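Local coordinates for protein alpha-galactosidase (Thermus thermophilus, PDB 6LCJ) that probably hydrolyses terminal alpha-galactosidic linkages in galacto-oligosaccharides such as stachyose, and assembles as a hexamer, at residues L238-W252 and W268-V282. Residues are numbered along the deposited sequence; the frame is centred on the assembly and turned at random.
Sequences LVTADSPLFQKRPDW and WGRPLYALDAGNEEV
A small antiparallel sheet inserted between barrel strands 229-234 and 298-303 of the TIM-barrel domain joins Val239 to Tyr273, and the chain beyond it docks onto the start of helix 280-296. Val239 and Tyr273 form a hydrogen-bonded pair: Val239 N gives to Tyr273 O at 2.9 Å, and Tyr273 N bonds back to Val239 O. On their shared face, beta-branched Val239, suited to a strand, packs CG1 against Tyr273 CB, and the Phe246 ring lies obliquely by the Tyr273 ring, Phe246 CE2 to Tyr273 CD2 3.9 Å. Leu238, on the other face and apolar as its burial demands, sends CD2 to the edge of the Trp268 indole, whose NE1 is held by Asp197. At the outer end Asp242 OD1 sits over one face of the Arg270 guanidinium, 2.8 Å from NE, with carboxylate and guanidinium planes 87° apart: a salt bridge without a flat, paired fit.

Trp252 O accepts from Asp276 N at 2.9 Å, while the indole is sandwiched: Val282 CG2 makes a CH-pi contact 3.6 Å from the centroid of the five-membered ring, and Arg249 CG covers the opposite face. Bends at chi2 and chi3 (-45° and -73°) carry the Arg249 guanidinium just past the NE1 rim of the indole, toward both acids. Its NE and NH2 grip Asp251 side-on, one oxygen each, whereas NH1 and NH2 converge end-on upon Glu281 OE2, NH2 at 2.8 Å, from above the carboxylate plane. Asn279 caps the helix, its OD1 accepting from Glu281 N. Phe14 of a second subunit makes a cation-pi contact with Arg249.

Five guanidinium hydrogens suit arginine to bridging two acids, and its charge probably keeps both ionised; the network thereby ties the helix start to 249-252 at a subunit interface.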
ATOM      1  N   LEU E 238      -3.204  21.708  32.301  1.00 29.03           N
ATOM      2  CA  LEU E 238      -2.723  20.396  31.919  1.00 27.18           C
ATOM      3  C   LEU E 238      -3.241  19.361  32.901  1.00 32.67           C
ATOM      4  O   LEU E 238      -3.290  19.607  34.108  1.00 36.53           O
ATOM      5  CB  LEU E 238      -1.196  20.380  31.888  1.00 32.12           C
ATOM      6  CG  LEU E 238      -0.484  19.492  30.878  1.00 30.37           C
ATOM      7  CD1 LEU E 238      -0.740  19.977  29.488  1.00 25.28           C
ATOM      8  CD2 LEU E 238       0.984  19.520  31.186  1.00 28.38           C
ATOM      9  N   VAL E 239      -3.593  18.188  32.387  1.00 32.41           N
ATOM     10  CA  VAL E 239      -4.186  17.141  33.205  1.00 34.76           C
ATOM     11  C   VAL E 239      -3.871  15.801  32.550  1.00 34.06           C
ATOM     12  O   VAL E 239      -3.615  15.732  31.348  1.00 38.62           O
ATOM     13  CB  VAL E 239      -5.701  17.408  33.344  1.00 35.60           C
ATOM     14  CG1 VAL E 239      -6.439  17.047  32.067  1.00 32.99           C
ATOM     15  CG2 VAL E 239      -6.264  16.696  34.513  1.00 39.42           C
ATOM     16  N   THR E 240      -3.833  14.740  33.343  1.00 31.51           N
ATOM     17  CA  THR E 240      -3.658  13.393  32.804  1.00 35.85           C
ATOM     18  C   THR E 240      -4.899  12.547  33.086  1.00 38.58           C
ATOM     19  O   THR E 240      -5.786  12.936  33.848  1.00 37.79           O
ATOM     20  CB  THR E 240      -2.417  12.700  33.388  1.00 41.42           C
ATOM     21  OG1 THR E 240      -2.536  12.622  34.814  1.00 47.61           O
ATOM     22  CG2 THR E 240      -1.162  13.462  33.038  1.00 40.29           C
ATOM     23  N   ALA E 241      -4.953  11.362  32.469  1.00 41.23           N
ATOM     24  CA  ALA E 241      -6.077  10.461  32.727  1.00 41.10           C
ATOM     25  C   ALA E 241      -6.174  10.087  34.201  1.00 41.66           C
ATOM     26  O   ALA E 241      -7.281   9.948  34.727  1.00 44.61           O
ATOM     27  CB  ALA E 241      -5.968   9.205  31.867  1.00 36.73           C
ATOM     28  N   ASP E 242      -5.033   9.963  34.891  1.00 49.04           N
ATOM     29  CA  ASP E 242      -5.000   9.643  36.317  1.00 45.74           C
ATOM     30  C   ASP E 242      -5.420  10.796  37.214  1.00 48.90           C
ATOM     31  O   ASP E 242      -5.596  10.584  38.418  1.00 51.75           O
ATOM     32  CB  ASP E 242      -3.596   9.233  36.752  1.00 49.14           C
ATOM     33  CG  ASP E 242      -2.984   8.216  35.839  1.00 64.24           C
ATOM     34  OD1 ASP E 242      -1.846   8.456  35.360  1.00 62.05           O
ATOM     35  OD2 ASP E 242      -3.647   7.175  35.607  1.00 65.25           O
ATOM     36  N   SER E 243      -5.530  12.000  36.701  1.00 46.09           N
ATOM     37  CA  SER E 243      -5.856  13.114  37.574  1.00 47.97           C
ATOM     38  C   SER E 243      -7.275  12.964  38.106  1.00 52.23           C
ATOM     39  O   SER E 243      -8.192  12.656  37.333  1.00 51.89           O
ATOM     40  CB  SER E 243      -5.718  14.434  36.836  1.00 47.64           C
ATOM     41  OG  SER E 243      -4.501  14.487  36.101  1.00 50.30           O
ATOM     42  N   PRO E 244      -7.493  13.149  39.407  1.00 56.50           N
ATOM     43  CA  PRO E 244      -8.876  13.172  39.920  1.00 50.32           C
ATOM     44  C   PRO E 244      -9.778  14.130  39.152  1.00 52.05           C
ATOM     45  O   PRO E 244     -10.915  13.776  38.818  1.00 57.08           O
ATOM     46  CB  PRO E 244      -8.697  13.600  41.385  1.00 49.12           C
ATOM     47  CG  PRO E 244      -7.272  14.167  41.477  1.00 51.23           C
ATOM     48  CD  PRO E 244      -6.489  13.403  40.455  1.00 50.49           C
ATOM     49  N   LEU E 245      -9.283  15.333  38.840  1.00 50.53           N
ATOM     50  CA  LEU E 245     -10.085  16.322  38.123  1.00 45.45           C
ATOM     51  C   LEU E 245     -10.532  15.816  36.754  1.00 47.72           C
ATOM     52  O   LEU E 245     -11.627  16.164  36.293  1.00 48.02           O
ATOM     53  CB  LEU E 245      -9.289  17.617  37.966  1.00 42.53           C
ATOM     54  CG  LEU E 245     -10.064  18.822  37.444  1.00 46.20           C
ATOM     55  CD1 LEU E 245     -10.945  19.395  38.535  1.00 39.98           C
ATOM     56  CD2 LEU E 245      -9.112  19.872  36.911  1.00 41.27           C
ATOM     57  N   PHE E 246      -9.699  15.012  36.083  1.00 45.60           N
ATOM     58  CA  PHE E 246     -10.103  14.425  34.806  1.00 43.55           C
ATOM     59  C   PHE E 246     -11.366  13.597  34.963  1.00 47.31           C
ATOM     60  O   PHE E 246     -12.235  13.609  34.083  1.00 46.48           O
ATOM     61  CB  PHE E 246      -8.975  13.564  34.243  1.00 42.85           C
ATOM     62  CG  PHE E 246      -9.178  13.120  32.814  1.00 41.60           C
ATOM     63  CD1 PHE E 246      -9.704  11.864  32.527  1.00 38.99           C
ATOM     64  CD2 PHE E 246      -8.784  13.932  31.755  1.00 37.72           C
ATOM     65  CE1 PHE E 246      -9.865  11.443  31.213  1.00 36.38           C
ATOM     66  CE2 PHE E 246      -8.941  13.514  30.433  1.00 32.91           C
ATOM     67  CZ  PHE E 246      -9.484  12.271  30.163  1.00 34.32           C
ATOM     68  N   GLN E 247     -11.488  12.876  36.083  1.00 53.11           N
ATOM     69  CA  GLN E 247     -12.661  12.040  36.325  1.00 50.51           C
ATOM     70  C   GLN E 247     -13.809  12.845  36.912  1.00 47.08           C
ATOM     71  O   GLN E 247     -14.965  12.650  36.526  1.00 50.26           O
ATOM     72  CB  GLN E 247     -12.303  10.886  37.259  1.00 55.19           C
ATOM     73  CG  GLN E 247     -11.371   9.857  36.649  1.00 63.11           C
ATOM     74  CD  GLN E 247     -10.267   9.452  37.607  1.00 70.43           C
ATOM     75  OE1 GLN E 247     -10.411   9.576  38.829  1.00 73.22           O
ATOM     76  NE2 GLN E 247      -9.155   8.969  37.059  1.00 62.11           N
ATOM     77  N   LYS E 248     -13.518  13.757  37.836  1.00 44.88           N
ATOM     78  CA  LYS E 248     -14.594  14.519  38.457  1.00 44.53           C
ATOM     79  C   LYS E 248     -15.253  15.477  37.465  1.00 47.14           C
ATOM     80  O   LYS E 248     -16.485  15.611  37.454  1.00 43.61           O
ATOM     81  CB  LYS E 248     -14.066  15.270  39.682  1.00 44.04           C
ATOM     82  CG  LYS E 248     -15.106  15.472  40.782  1.00 55.88           C
ATOM     83  CD  LYS E 248     -16.104  16.588  40.416  1.00 59.44           C
ATOM     84  CE  LYS E 248     -17.444  16.460  41.148  1.00 61.75           C
ATOM     85  NZ  LYS E 248     -18.202  17.760  41.175  1.00 54.50           N
ATOM     86  N   ARG E 249     -14.463  16.163  36.629  1.00 49.59           N
ATOM     87  CA  ARG E 249     -14.975  17.189  35.720  1.00 40.60           C
ATOM     88  C   ARG E 249     -14.682  16.847  34.259  1.00 42.71           C
ATOM     89  O   ARG E 249     -13.954  17.580  33.578  1.00 42.55           O
ATOM     90  CB  ARG E 249     -14.399  18.558  36.070  1.00 37.95           C
ATOM     91  CG  ARG E 249     -14.936  19.163  37.371  1.00 42.59           C
ATOM     92  CD  ARG E 249     -16.467  19.023  37.508  1.00 43.09           C
ATOM     93  NE  ARG E 249     -17.230  19.910  36.623  1.00 37.83           N
ATOM     94  CZ  ARG E 249     -17.627  21.137  36.949  1.00 40.33           C
ATOM     95  NH1 ARG E 249     -17.326  21.643  38.140  1.00 34.66           N
ATOM     96  NH2 ARG E 249     -18.321  21.860  36.074  1.00 37.42           N
ATOM     97  N   PRO E 250     -15.269  15.759  33.733  1.00 42.72           N
ATOM     98  CA  PRO E 250     -15.072  15.430  32.305  1.00 37.45           C
ATOM     99  C   PRO E 250     -15.521  16.526  31.356  1.00 37.54           C
ATOM    100  O   PRO E 250     -14.991  16.622  30.244  1.00 35.60           O
ATOM    101  CB  PRO E 250     -15.928  14.165  32.124  1.00 35.88           C
ATOM    102  CG  PRO E 250     -16.974  14.295  33.179  1.00 35.63           C
ATOM    103  CD  PRO E 250     -16.221  14.829  34.361  1.00 38.72           C
ATOM    104  N   ASP E 251     -16.507  17.334  31.754  1.00 40.05           N
ATOM    105  CA  ASP E 251     -16.929  18.508  30.997  1.00 36.82           C
ATOM    106  C   ASP E 251     -15.882  19.623  30.982  1.00 36.41           C
ATOM    107  O   ASP E 251     -16.100  20.645  30.321  1.00 36.80           O
ATOM    108  CB  ASP E 251     -18.241  19.049  31.570  1.00 37.24           C
ATOM    109  CG  ASP E 251     -18.098  19.530  33.004  1.00 37.84           C
ATOM    110  OD1 ASP E 251     -17.632  18.741  33.862  1.00 36.82           O
ATOM    111  OD2 ASP E 251     -18.447  20.703  33.266  1.00 38.74           O
ATOM    112  N   TRP E 252     -14.771  19.470  31.694  1.00 36.65           N
ATOM    113  CA  TRP E 252     -13.701  20.458  31.637  1.00 40.92           C
ATOM    114  C   TRP E 252     -12.600  20.101  30.640  1.00 37.23           C
ATOM    115  O   TRP E 252     -11.773  20.963  30.317  1.00 35.49           O
ATOM    116  CB  TRP E 252     -13.080  20.651  33.024  1.00 36.49           C
ATOM    117  CG  TRP E 252     -13.895  21.524  33.948  1.00 41.21           C
ATOM    118  CD1 TRP E 252     -15.174  21.953  33.759  1.00 38.27           C
ATOM    119  CD2 TRP E 252     -13.467  22.076  35.201  1.00 37.23           C
ATOM    120  NE1 TRP E 252     -15.572  22.742  34.813  1.00 39.03           N
ATOM    121  CE2 TRP E 252     -14.544  22.830  35.714  1.00 40.09           C
ATOM    122  CE3 TRP E 252     -12.283  22.004  35.938  1.00 34.08           C
ATOM    123  CZ2 TRP E 252     -14.474  23.504  36.932  1.00 36.79           C
ATOM    124  CZ3 TRP E 252     -12.213  22.673  37.145  1.00 41.39           C
ATOM    125  CH2 TRP E 252     -13.305  23.417  37.629  1.00 37.84           C
ATOM    126  N   TRP E 268       6.104  13.041  31.796  1.00 40.05           N
ATOM    127  CA  TRP E 268       6.029  12.259  33.037  1.00 37.99           C
ATOM    128  C   TRP E 268       5.550  10.830  32.761  1.00 33.74           C
ATOM    129  O   TRP E 268       4.812  10.233  33.545  1.00 37.32           O
ATOM    130  CB  TRP E 268       5.127  12.943  34.076  1.00 37.13           C
ATOM    131  CG  TRP E 268       5.408  14.383  34.330  1.00 40.07           C
ATOM    132  CD1 TRP E 268       6.362  14.899  35.163  1.00 43.51           C
ATOM    133  CD2 TRP E 268       4.718  15.507  33.769  1.00 38.08           C
ATOM    134  NE1 TRP E 268       6.306  16.275  35.158  1.00 42.60           N
ATOM    135  CE2 TRP E 268       5.311  16.672  34.303  1.00 40.43           C
ATOM    136  CE3 TRP E 268       3.659  15.642  32.872  1.00 35.27           C
ATOM    137  CZ2 TRP E 268       4.886  17.955  33.952  1.00 40.23           C
ATOM    138  CZ3 TRP E 268       3.238  16.914  32.524  1.00 34.94           C
ATOM    139  CH2 TRP E 268       3.848  18.053  33.062  1.00 35.82           C
ATOM    140  N   GLY E 269       5.941  10.289  31.612  1.00 34.89           N
ATOM    141  CA  GLY E 269       5.582   8.924  31.267  1.00 35.24           C
ATOM    142  C   GLY E 269       4.141   8.662  30.885  1.00 38.07           C
ATOM    143  O   GLY E 269       3.762   7.493  30.752  1.00 40.12           O
ATOM    144  N   ARG E 270       3.323   9.688  30.671  1.00 40.91           N
ATOM    145  CA  ARG E 270       1.913   9.464  30.384  1.00 40.12           C
ATOM    146  C   ARG E 270       1.380  10.463  29.366  1.00 39.47           C
ATOM    147  O   ARG E 270       1.923  11.565  29.213  1.00 36.54           O
ATOM    148  CB  ARG E 270       1.078   9.547  31.666  1.00 39.00           C
ATOM    149  CG  ARG E 270       1.454  10.715  32.529  1.00 45.31           C
ATOM    150  CD  ARG E 270       0.704  10.635  33.825  1.00 49.52           C
ATOM    151  NE  ARG E 270       0.674   9.273  34.328  1.00 58.19           N
ATOM    152  CZ  ARG E 270       1.257   8.903  35.460  1.00 67.46           C
ATOM    153  NH1 ARG E 270       1.909   9.806  36.186  1.00 60.83           N
ATOM    154  NH2 ARG E 270       1.189   7.639  35.864  1.00 64.03           N
ATOM    155  N   PRO E 271       0.308  10.102  28.655  1.00 38.70           N
ATOM    156  CA  PRO E 271      -0.346  11.053  27.749  1.00 35.44           C
ATOM    157  C   PRO E 271      -0.916  12.243  28.499  1.00 32.47           C
ATOM    158  O   PRO E 271      -1.444  12.116  29.603  1.00 30.17           O
ATOM    159  CB  PRO E 271      -1.461  10.222  27.107  1.00 35.12           C
ATOM    160  CG  PRO E 271      -1.002   8.821  27.234  1.00 36.47           C
ATOM    161  CD  PRO E 271      -0.281   8.763  28.547  1.00 36.43           C
ATOM    162  N   LEU E 272      -0.823  13.405  27.865  1.00 32.72           N
ATOM    163  CA  LEU E 272      -1.279  14.660  28.427  1.00 29.65           C
ATOM    164  C   LEU E 272      -2.566  15.100  27.747  1.00 29.26           C
ATOM    165  O   LEU E 272      -2.778  14.872  26.554  1.00 28.20           O
ATOM    166  CB  LEU E 272      -0.224  15.755  28.264  1.00 31.73           C
ATOM    167  CG  LEU E 272       1.176  15.419  28.769  1.00 30.50           C
ATOM    168  CD1 LEU E 272       2.095  16.584  28.478  1.00 28.61           C
ATOM    169  CD2 LEU E 272       1.133  15.088  30.249  1.00 29.57           C
ATOM    170  N   TYR E 273      -3.410  15.752  28.528  1.00 26.34           N
ATOM    171  CA  TYR E 273      -4.672  16.288  28.066  1.00 29.72           C
ATOM    172  C   TYR E 273      -4.768  17.702  28.595  1.00 29.65           C
ATOM    173  O   TYR E 273      -4.010  18.102  29.476  1.00 29.78           O
ATOM    174  CB  TYR E 273      -5.857  15.421  28.533  1.00 32.34           C
ATOM    175  CG  TYR E 273      -5.744  14.005  28.031  1.00 27.72           C
ATOM    176  CD1 TYR E 273      -5.951  13.713  26.691  1.00 30.94           C
ATOM    177  CD2 TYR E 273      -5.406  12.977  28.878  1.00 29.17           C
ATOM    178  CE1 TYR E 273      -5.838  12.439  26.213  1.00 31.66           C
ATOM    179  CE2 TYR E 273      -5.297  11.681  28.408  1.00 32.64           C
ATOM    180  CZ  TYR E 273      -5.511  11.423  27.072  1.00 34.00           C
ATOM    181  OH  TYR E 273      -5.402  10.140  26.592  1.00 42.91           O
ATOM    182  N   ALA E 274      -5.696  18.464  28.037  1.00 29.33           N
ATOM    183  CA  ALA E 274      -5.805  19.878  28.324  1.00 26.40           C
ATOM    184  C   ALA E 274      -7.154  20.158  28.963  1.00 31.03           C
ATOM    185  O   ALA E 274      -8.138  19.458  28.703  1.00 32.07           O
ATOM    186  CB  ALA E 274      -5.642  20.712  27.050  1.00 24.41           C
ATOM    187  N   LEU E 275      -7.188  21.178  29.817  1.00 31.18           N
ATOM    188  CA  LEU E 275      -8.445  21.753  30.262  1.00 30.43           C
ATOM    189  C   LEU E 275      -8.847  22.847  29.287  1.00 30.27           C
ATOM    190  O   LEU E 275      -7.995  23.536  28.725  1.00 31.78           O
ATOM    191  CB  LEU E 275      -8.324  22.309  31.679  1.00 30.80           C
ATOM    192  CG  LEU E 275      -7.946  21.271  32.735  1.00 29.81           C
ATOM    193  CD1 LEU E 275      -7.624  21.963  34.051  1.00 32.75           C
ATOM    194  CD2 LEU E 275      -9.029  20.207  32.917  1.00 31.32           C
ATOM    195  N   ASP E 276     -10.155  22.988  29.076  1.00 33.44           N
ATOM    196  CA  ASP E 276     -10.678  23.843  28.012  1.00 30.37           C
ATOM    197  C   ASP E 276     -10.678  25.287  28.486  1.00 31.34           C
ATOM    198  O   ASP E 276     -11.521  25.684  29.290  1.00 35.43           O
ATOM    199  CB  ASP E 276     -12.079  23.380  27.615  1.00 35.61           C
ATOM    200  CG  ASP E 276     -12.723  24.255  26.553  1.00 36.43           C
ATOM    201  OD1 ASP E 276     -12.090  25.210  26.049  1.00 35.73           O
ATOM    202  OD2 ASP E 276     -13.887  23.963  26.204  1.00 44.77           O
ATOM    203  N   ALA E 277      -9.743  26.082  27.969  1.00 33.87           N
ATOM    204  CA  ALA E 277      -9.652  27.477  28.363  1.00 32.78           C
ATOM    205  C   ALA E 277     -10.769  28.330  27.768  1.00 35.45           C
ATOM    206  O   ALA E 277     -10.843  29.528  28.068  1.00 34.40           O
ATOM    207  CB  ALA E 277      -8.272  28.030  27.971  1.00 33.03           C
ATOM    208  N   GLY E 278     -11.612  27.763  26.907  1.00 35.12           N
ATOM    209  CA  GLY E 278     -12.817  28.464  26.507  1.00 31.92           C
ATOM    210  C   GLY E 278     -13.974  28.302  27.463  1.00 34.97           C
ATOM    211  O   GLY E 278     -14.984  28.989  27.322  1.00 35.60           O
ATOM    212  N   ASN E 279     -13.839  27.400  28.430  1.00 37.54           N
ATOM    213  CA  ASN E 279     -14.852  27.151  29.447  1.00 36.98           C
ATOM    214  C   ASN E 279     -14.614  28.129  30.597  1.00 40.44           C
ATOM    215  O   ASN E 279     -13.609  28.021  31.310  1.00 38.34           O
ATOM    216  CB  ASN E 279     -14.768  25.694  29.901  1.00 34.29           C
ATOM    217  CG  ASN E 279     -15.813  25.322  30.943  1.00 36.84           C
ATOM    218  OD1 ASN E 279     -16.255  26.142  31.736  1.00 36.50           O
ATOM    219  ND2 ASN E 279     -16.202  24.060  30.943  1.00 39.73           N
ATOM    220  N   GLU E 280     -15.542  29.085  30.772  1.00 42.51           N
ATOM    221  CA  GLU E 280     -15.378  30.123  31.788  1.00 39.17           C
ATOM    222  C   GLU E 280     -15.142  29.522  33.168  1.00 37.46           C
ATOM    223  O   GLU E 280     -14.393  30.083  33.975  1.00 33.81           O
ATOM    224  CB  GLU E 280     -16.603  31.051  31.794  1.00 40.49           C
ATOM    225  CG  GLU E 280     -17.058  31.533  33.187  1.00 48.79           C
ATOM    226  CD  GLU E 280     -16.270  32.743  33.711  1.00 65.88           C
ATOM    227  OE1 GLU E 280     -15.484  33.346  32.925  1.00 68.68           O
ATOM    228  OE2 GLU E 280     -16.431  33.080  34.917  1.00 62.70           O
ATOM    229  N   GLU E 281     -15.731  28.360  33.434  1.00 32.52           N
ATOM    230  CA  GLU E 281     -15.538  27.712  34.723  1.00 35.67           C
ATOM    231  C   GLU E 281     -14.091  27.269  34.912  1.00 39.24           C
ATOM    232  O   GLU E 281     -13.550  27.338  36.023  1.00 39.90           O
ATOM    233  CB  GLU E 281     -16.478  26.524  34.836  1.00 38.97           C
ATOM    234  CG  GLU E 281     -16.848  26.127  36.227  1.00 44.35           C
ATOM    235  CD  GLU E 281     -18.046  25.194  36.235  1.00 49.64           C
ATOM    236  OE1 GLU E 281     -18.826  25.227  35.250  1.00 49.11           O
ATOM    237  OE2 GLU E 281     -18.199  24.430  37.221  1.00 51.03           O
ATOM    238  N   VAL E 282     -13.448  26.812  33.838  1.00 38.13           N
ATOM    239  CA  VAL E 282     -12.065  26.366  33.934  1.00 32.22           C
ATOM    240  C   VAL E 282     -11.145  27.553  34.160  1.00 30.85           C
ATOM    241  O   VAL E 282     -10.253  27.510  35.013  1.00 32.22           O
ATOM    242  CB  VAL E 282     -11.676  25.579  32.673  1.00 36.71           C
ATOM    243  CG1 VAL E 282     -10.154  25.532  32.507  1.00 30.98           C
ATOM    244  CG2 VAL E 282     -12.285  24.188  32.715  1.00 34.70           C
TER
HETATM  245  O   HOH W   1      -2.979   9.943  30.550  1.00 45.93           O
HETATM  246  O   HOH W   2     -15.182  22.200  28.145  1.00 36.12           O
HETATM  247  O   HOH W   3     -18.458  23.051  32.701  1.00 40.80           O